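Local coordinates for protein VP1 (Merkel cell polyomavirus, PDB 4FMH) that forms the pentameric building block of the Merkel cell polyomavirus capsid and binds sialylated glycans through a site required for infection, seen here as its jelly-roll coat-protein part, at the interface of chains A and B. Sequence-based numbering; all coordinates share one arbitrary frame. Chains: chain A/B, VP1.

Contact 1: the interface of chains A and B. Residues chain A 37, 43, 46; chain B 176-177, 180.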
loop_
_atom_site.group_PDB
_atom_site.type_symbol
_atom_site.label_atom_id
_atom_site.label_comp_id
_atom_site.label_asym_id
_atom_site.label_seq_id
_atom_site.Cartn_x
_atom_site.Cartn_y
_atom_site.Cartn_z
ATOM N N PRO A 37 -4.354 15.230 -33.244
ATOM C CA PRO A 37 -5.203 14.236 -33.898
ATOM C C PRO A 37 -5.509 14.596 -35.353
ATOM O O PRO A 37 -6.182 13.829 -36.038
ATOM C CB PRO A 37 -6.489 14.294 -33.074
ATOM C CG PRO A 37 -6.576 15.734 -32.651
ATOM C CD PRO A 37 -5.141 16.163 -32.412
ATOM N N SER A 43 -1.346 10.817 -37.216
ATOM C CA SER A 43 -2.256 10.981 -36.071
ATOM C C SER A 43 -2.846 9.715 -35.451
ATOM O O SER A 43 -3.454 9.784 -34.379
ATOM C CB SER A 43 -3.372 11.964 -36.411
ATOM O OG SER A 43 -2.917 13.288 -36.232
ATOM N N TYR A 46 -1.687 9.429 -31.971
ATOM C CA TYR A 46 -2.063 10.487 -31.036
ATOM C C TYR A 46 -2.330 9.904 -29.643
ATOM O O TYR A 46 -3.039 8.905 -29.517
ATOM C CB TYR A 46 -3.288 11.208 -31.587
ATOM C CG TYR A 46 -3.986 12.167 -30.656
ATOM C CD1 TYR A 46 -3.361 13.335 -30.217
ATOM C CD2 TYR A 46 -5.300 11.927 -30.259
ATOM C CE1 TYR A 46 -4.024 14.229 -29.380
ATOM C CE2 TYR A 46 -5.973 12.811 -29.430
ATOM C CZ TYR A 46 -5.334 13.958 -28.997
ATOM O OH TYR A 46 -6.014 14.825 -28.180
ATOM N N PRO B 176 -8.899 9.840 -34.947
ATOM C CA PRO B 176 -7.863 9.766 -33.906
ATOM C C PRO B 176 -8.161 10.547 -32.617
ATOM O O PRO B 176 -7.672 10.168 -31.552
ATOM C CB PRO B 176 -6.629 10.334 -34.605
ATOM C CG PRO B 176 -6.828 9.945 -36.047
ATOM C CD PRO B 176 -8.313 10.128 -36.272
ATOM N N LYS B 177 -8.973 11.598 -32.700
ATOM C CA LYS B 177 -9.298 12.400 -31.513
ATOM C C LYS B 177 -10.000 11.608 -30.406
ATOM O O LYS B 177 -9.990 12.021 -29.245
ATOM C CB LYS B 177 -10.101 13.654 -31.882
ATOM C CG LYS B 177 -11.540 13.402 -32.305
ATOM C CD LYS B 177 -12.344 14.708 -32.372
ATOM C CE LYS B 177 -11.876 15.612 -33.496
ATOM N NZ LYS B 177 -12.456 16.980 -33.380
ATOM N N GLY B 180 -8.189 10.559 -27.416
ATOM C CA GLY B 180 -8.174 11.584 -26.368
ATOM C C GLY B 180 -9.598 11.948 -25.979
ATOM O O GLY B 180 -10.541 11.221 -26.302
HETATM O O HOH W 1 -8.837 14.202 -28.478
HETATM O O HOH W 2 -9.091 13.456 -35.400
#
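The start of the short 3-10 helix 176-179 of chain B, B:Pro176 and B:Lys177, packs against a surface of chain A made by loop residues A:Pro37 and A:Tyr46 and by A:Ser43 at the start of the 3-10 helix 43-45. It is part of the contact between neighbouring VP1 copies of the pentamer. Within this patch the two chains share no direct polar bond; packing carries the contact and waters link the polar groups. A:Pro37 CB touches both sides: it lies 3.7 Å from B:Lys177 CA, and on its own chain it sits 3.8 Å above one face of the A:Tyr46 ring, over the centre. The proline thus backs the ring while meeting the neighbouring backbone. A:Tyr46 has CG anti to its backbone N (chi1 169°), and its CD2-CE2 side is turned to chain B, CD2 lying 3.2 Å from the carbonyl O of B:Pro176 and CE2 4.0 Å from B:Gly180 CA. The ring carbon B:Pro176 CB comes to 3.2 Å from the carbonyl A:Ser43 O. Two waters finish the patch. One is held between the phenol OH of A:Tyr46 and the B:Lys177 carbonyl; the other joins A:Pro37 O to B:Lys177 N, the latter a long link of 3.3 Å from N to water. The first is tighter, with its water 2.6 Å from B:Lys177 O.

Contact 2: the interface of chains A and B. Residues chain A 102-103, 105-106, 228; chain B 70, 132, 147, 197-198, 200-201.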
loop_
_atom_site.group_PDB
_atom_site.type_symbol
_atom_site.label_atom_id
_atom_site.label_comp_id
_atom_site.label_asym_id
_atom_site.label_seq_id
_atom_site.Cartn_x
_atom_site.Cartn_y
_atom_site.Cartn_z
ATOM N N VAL A 102 -9.176 11.311 -17.175
ATOM C CA VAL A 102 -10.295 10.809 -17.987
ATOM C C VAL A 102 -9.849 9.643 -18.873
ATOM O O VAL A 102 -8.709 9.621 -19.351
ATOM C CB VAL A 102 -10.855 11.966 -18.866
ATOM C CG1 VAL A 102 -11.944 11.483 -19.855
ATOM C CG2 VAL A 102 -11.381 13.075 -17.975
ATOM N N GLY A 103 -10.747 8.679 -19.091
ATOM C CA GLY A 103 -10.457 7.541 -19.966
ATOM C C GLY A 103 -9.703 6.402 -19.300
ATOM O O GLY A 103 -9.093 5.563 -19.978
ATOM N N SER A 105 -10.863 3.752 -17.822
ATOM C CA SER A 105 -11.484 2.468 -18.179
ATOM C C SER A 105 -11.021 1.891 -19.531
ATOM O O SER A 105 -11.102 0.685 -19.751
ATOM C CB SER A 105 -13.010 2.607 -18.161
ATOM O OG SER A 105 -13.455 3.394 -19.256
ATOM N N SER A 106 -10.541 2.750 -20.425
ATOM C CA SER A 106 -10.022 2.323 -21.732
ATOM C C SER A 106 -8.866 1.324 -21.594
ATOM O O SER A 106 -8.603 0.532 -22.511
ATOM C CB SER A 106 -9.562 3.535 -22.544
ATOM O OG SER A 106 -8.407 4.126 -21.966
ATOM N N PHE A 228 -10.668 7.239 -9.593
ATOM C CA PHE A 228 -11.517 8.302 -10.116
ATOM C C PHE A 228 -12.783 8.435 -9.275
ATOM O O PHE A 228 -13.442 7.439 -8.961
ATOM C CB PHE A 228 -11.849 8.098 -11.614
ATOM C CG PHE A 228 -12.401 6.731 -11.957
ATOM C CD1 PHE A 228 -11.547 5.642 -12.146
ATOM C CD2 PHE A 228 -13.771 6.544 -12.130
ATOM C CE1 PHE A 228 -12.050 4.375 -12.470
ATOM C CE2 PHE A 228 -14.290 5.288 -12.456
ATOM C CZ PHE A 228 -13.426 4.195 -12.628
ATOM N N TYR B 70 -20.954 -2.003 -18.259
ATOM C CA TYR B 70 -21.472 -1.538 -16.980
ATOM C C TYR B 70 -22.782 -2.220 -16.622
ATOM O O TYR B 70 -23.585 -2.559 -17.502
ATOM C CB TYR B 70 -21.665 -0.017 -16.999
ATOM C CG TYR B 70 -20.358 0.746 -16.990
ATOM C CD1 TYR B 70 -19.642 0.941 -15.799
ATOM C CD2 TYR B 70 -19.821 1.253 -18.176
ATOM C CE1 TYR B 70 -18.430 1.632 -15.797
ATOM C CE2 TYR B 70 -18.619 1.936 -18.184
ATOM C CZ TYR B 70 -17.924 2.126 -16.998
ATOM O OH TYR B 70 -16.723 2.812 -17.031
ATOM N N TYR B 132 -11.046 -3.812 -12.437
ATOM C CA TYR B 132 -11.729 -2.539 -12.604
ATOM C C TYR B 132 -12.945 -2.557 -11.704
ATOM O O TYR B 132 -13.807 -3.438 -11.830
ATOM C CB TYR B 132 -12.144 -2.331 -14.066
ATOM C CG TYR B 132 -12.802 -0.998 -14.356
ATOM C CD1 TYR B 132 -12.038 0.168 -14.497
ATOM C CD2 TYR B 132 -14.188 -0.901 -14.495
ATOM C CE1 TYR B 132 -12.641 1.404 -14.762
ATOM C CE2 TYR B 132 -14.803 0.328 -14.756
ATOM C CZ TYR B 132 -14.028 1.469 -14.891
ATOM O OH TYR B 132 -14.640 2.674 -15.158
ATOM N N LEU B 147 -13.792 7.233 -24.678
ATOM C CA LEU B 147 -12.355 7.293 -24.984
ATOM C C LEU B 147 -11.865 5.877 -25.157
ATOM O O LEU B 147 -12.106 5.024 -24.298
ATOM C CB LEU B 147 -11.564 8.005 -23.866
ATOM C CG LEU B 147 -10.083 8.335 -24.084
ATOM C CD1 LEU B 147 -9.695 9.560 -23.246
ATOM C CD2 LEU B 147 -9.152 7.143 -23.775
ATOM N N ILE B 197 -17.098 -1.055 -20.952
ATOM C CA ILE B 197 -16.168 -0.416 -20.045
ATOM C C ILE B 197 -14.943 0.156 -20.779
ATOM O O ILE B 197 -14.495 1.268 -20.464
ATOM C CB ILE B 197 -15.763 -1.401 -18.932
ATOM C CG1 ILE B 197 -16.995 -1.747 -18.075
ATOM C CG2 ILE B 197 -14.605 -0.848 -18.080
ATOM C CD1 ILE B 197 -16.856 -3.054 -17.277
ATOM N N GLU B 198 -14.422 -0.577 -21.769
ATOM C CA GLU B 198 -13.224 -0.133 -22.493
ATOM C C GLU B 198 -13.495 1.061 -23.421
ATOM O O GLU B 198 -12.569 1.633 -24.002
ATOM C CB GLU B 198 -12.577 -1.292 -23.270
ATOM C CG GLU B 198 -13.262 -1.636 -24.608
ATOM C CD GLU B 198 -12.449 -2.636 -25.429
ATOM O OE1 GLU B 198 -12.009 -3.653 -24.854
ATOM O OE2 GLU B 198 -12.253 -2.408 -26.644
ATOM N N TRP B 200 -16.228 3.532 -22.433
ATOM C CA TRP B 200 -16.930 4.581 -21.675
ATOM C C TRP B 200 -16.440 4.695 -20.240
ATOM O O TRP B 200 -16.267 3.685 -19.544
ATOM C CB TRP B 200 -18.432 4.291 -21.635
ATOM C CG TRP B 200 -19.102 4.215 -22.972
ATOM C CD1 TRP B 200 -19.532 3.089 -23.606
ATOM C CD2 TRP B 200 -19.425 5.313 -23.835
ATOM N NE1 TRP B 200 -20.096 3.412 -24.818
ATOM C CE2 TRP B 200 -20.052 4.771 -24.980
ATOM C CE3 TRP B 200 -19.252 6.702 -23.749
ATOM C CZ2 TRP B 200 -20.510 5.571 -26.038
ATOM C CZ3 TRP B 200 -19.697 7.496 -24.804
ATOM C CH2 TRP B 200 -20.315 6.923 -25.935
ATOM N N CYS B 201 -16.238 5.932 -19.796
ATOM C CA CYS B 201 -15.883 6.210 -18.415
ATOM C C CYS B 201 -16.833 7.283 -17.880
ATOM O O CYS B 201 -17.472 7.976 -18.677
ATOM C CB CYS B 201 -14.426 6.670 -18.327
ATOM S SG CYS B 201 -14.073 8.249 -19.147
HETATM O O HOH W 3 -10.071 0.855 -25.008
HETATM O O HOH W 4 -12.656 5.275 -21.262
#
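A:Ser105, in the 3-10 helix 104-108 of chain A, packs its side chain against B:Tyr132, B:Ile197, B:Trp200 and B:Cys201, hiding 57 Å² of its surface. A:Ser105 CB lies 3.6 Å from B:Tyr132 CZ and also meets the B:Ile197 CG2 methyl. From CB, a chi1 of 71° sets OG between the backbone N and the carbonyl carbon, aimed at two backbone carbonyls of chain B. A:Ser105 OG approaches B:Ile197 O almost end-on to the carbonyl (C=O...OG 167°), at 2.7 Å. A:Ser105 OG reaches B:Trp200 O at 2.8 Å from well above that carbonyl plane, 65° out of it. One hydroxyl proton cannot serve both acceptors fully, so the two bonds presumably share it or alternate. A water also joins OG to B:Leu147 O. B:Tyr70 OH lies 2.7 Å from B:Trp200 O and bonds to it from the opposite face, so this oxygen is gripped by a hydroxyl from each chain; B:Tyr70 OH is also bonded to B:Tyr132 OH. Beside the serine CB, on the same face of the B:Tyr132 ring, B:Ile197 CG2 lies 3.5 Å above the plane, toward the rim. The A:Phe228 and B:Tyr132 side chains run at about a right angle, yet their ring planes are closer to parallel, and A:Phe228 CZ comes over the phenol end from the face opposite A:Ser105, 3.6 Å from B:Tyr132 CZ. Farther along the patch, B:Cys201 SG packs 3.8 Å from A:Gly103 CA.

The C-alpha centres of contact 1 and contact 2 lie about 17 Å apart, and the two share no residue, so they are separate patches of one subunit boundary. In each, a 3-10 helix contributes: 43-45 of chain A and 176-179 of chain B in contact 1, and 104-108 of chain A in contact 2. Only contact 2, of the two, has direct polar bonds between chains. The interface is not an exact two-fold, as expected for neighbours in a ring: every copy in the five-membered assembly presents the chain A surfaces to one neighbour and the chain B surfaces to the other, at both patches.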